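Local coordinates for protein putative nudix hydrolase family member (Chromobacterium violaceum, PDB 3F13) that probably acts as a hydrolase of the Nudix family, whose members typically cleave nucleoside diphosphates linked to another group with the help of magnesium, at residues K45-R48 with G49-R52. Numbering follows the deposited sequence.
Sequences KANR and GELR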
loop_
_atom_site.group_PDB
_atom_site.type_symbol
_atom_site.label_atom_id
_atom_site.label_comp_id
_atom_site.label_asym_id
_atom_site.label_seq_id
_atom_site.Cartn_x
_atom_site.Cartn_y
_atom_site.Cartn_z
ATOM N N LYS B 45 -5.357 -8.904 -13.938
ATOM C CA LYS B 45 -6.079 -9.898 -13.211
ATOM C C LYS B 45 -5.239 -10.499 -12.089
ATOM O O LYS B 45 -4.030 -10.727 -12.246
ATOM C CB LYS B 45 -6.541 -10.991 -14.173
ATOM C CG LYS B 45 -7.661 -11.835 -13.630
ATOM C CD LYS B 45 -7.999 -12.972 -14.608
ATOM C CE LYS B 45 -8.727 -14.080 -13.890
ATOM N NZ LYS B 45 -9.758 -14.691 -14.800
ATOM N N ALA B 46 -5.881 -10.749 -10.960
ATOM C CA ALA B 46 -5.258 -11.391 -9.797
ATOM C C ALA B 46 -5.156 -12.917 -9.978
ATOM O O ALA B 46 -6.083 -13.534 -10.479
ATOM C CB ALA B 46 -6.080 -11.102 -8.576
ATOM N N ASN B 47 -4.058 -13.530 -9.560
ATOM C CA ASN B 47 -3.980 -15.007 -9.667
ATOM C C ASN B 47 -4.733 -15.635 -8.510
ATOM O O ASN B 47 -4.974 -14.986 -7.478
ATOM C CB ASN B 47 -2.528 -15.481 -9.643
ATOM C CG ASN B 47 -1.723 -14.966 -10.813
ATOM O OD1 ASN B 47 -0.583 -14.531 -10.641
ATOM N ND2 ASN B 47 -2.301 -15.013 -12.006
ATOM N N ARG B 48 -5.128 -16.897 -8.672
ATOM C CA ARG B 48 -5.676 -17.639 -7.546
ATOM C C ARG B 48 -4.694 -17.578 -6.376
ATOM O O ARG B 48 -3.486 -17.643 -6.570
ATOM C CB ARG B 48 -5.910 -19.103 -7.959
ATOM C CG ARG B 48 -7.140 -19.330 -8.819
ATOM C CD ARG B 48 -7.095 -20.816 -9.350
ATOM N NE ARG B 48 -8.089 -21.053 -10.384
ATOM C CZ ARG B 48 -7.850 -20.846 -11.672
ATOM N NH1 ARG B 48 -6.642 -20.447 -12.067
ATOM N NH2 ARG B 48 -8.803 -21.074 -12.567
ATOM N N GLY B 49 -5.191 -17.440 -5.156
ATOM C CA GLY B 49 -4.315 -17.332 -4.002
ATOM C C GLY B 49 -3.688 -15.965 -3.762
ATOM O O GLY B 49 -3.000 -15.770 -2.758
ATOM N N GLU B 50 -3.920 -15.026 -4.682
ATOM C CA GLU B 50 -3.261 -13.720 -4.668
ATOM C C GLU B 50 -4.306 -12.641 -4.455
ATOM O O GLU B 50 -5.251 -12.538 -5.243
ATOM C CB GLU B 50 -2.611 -13.451 -6.032
ATOM C CG GLU B 50 -1.773 -12.188 -6.110
ATOM C CD GLU B 50 -1.229 -11.946 -7.512
ATOM O OE1 GLU B 50 -0.043 -11.535 -7.629
ATOM O OE2 GLU B 50 -1.981 -12.180 -8.487
ATOM N N LEU B 51 -4.137 -11.836 -3.407
ATOM C CA LEU B 51 -5.006 -10.687 -3.200
ATOM C C LEU B 51 -4.846 -9.661 -4.329
ATOM O O LEU B 51 -3.793 -9.582 -4.967
ATOM C CB LEU B 51 -4.614 -10.017 -1.889
ATOM C CG LEU B 51 -4.807 -10.912 -0.670
ATOM C CD1 LEU B 51 -4.167 -10.261 0.582
ATOM C CD2 LEU B 51 -6.293 -11.191 -0.424
ATOM N N ARG B 52 -5.886 -8.884 -4.592
ATOM C CA ARG B 52 -5.786 -7.796 -5.575
ATOM C C ARG B 52 -4.695 -6.791 -5.229
ATOM O O ARG B 52 -4.043 -6.240 -6.108
ATOM C CB ARG B 52 -7.153 -7.138 -5.793
ATOM C CG ARG B 52 -7.931 -7.960 -6.816
ATOM C CD ARG B 52 -9.399 -7.636 -6.898
ATOM N NE ARG B 52 -10.133 -8.215 -5.784
ATOM C CZ ARG B 52 -11.469 -8.164 -5.664
ATOM N NH1 ARG B 52 -12.035 -8.677 -4.603
ATOM N NH2 ARG B 52 -12.242 -7.630 -6.623
#
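Gly49 and Arg48 occupy the two central positions of a type II beta turn from Asn47 to Glu50, a compact example of how a chain can reverse with a backbone bond and brace the reversal with a carboxylate. Gly49 takes the third position of the turn with a positive phi. Beyond it, Glu50 closes the turn: its N donates to Asn47 O over 3.0 Å, the backbone bond expected between the first and last residues of such a turn.

The Glu50 side chain then doubles this closure. With CG anti to the backbone N (chi1 -174°) and the rest of the chain extended, it reaches back across the turn until OE2 accepts Asn47 N at 2.7 Å. This bond is almost straight, 177° at the hydrogen, and uses the anti lone pair. The carboxylate lies nearly parallel to the Asn47 amide, their planes 7° apart, with OE2 against CB and CG of Asn47; OE1 forms a salt bridge with Arg58 of helix 52-64.

Sequence and topology together identify the start of the Nudix box, the loop-helix-loop signature of the family, here the loop that carries strand 43-45 into helix 52-64. Leu51 is the N-cap of that helix and packs on Ile57 of the second subunit. At Arg52 the chain draws alongside Ala46 again: CG rests 4.0 Å from Ala46 CB, a methyl that also approaches Glu50 O at 3.7 Å. Farther out, the Arg52 chain bends at chi3, and its NH2 bonds to Ala83 O.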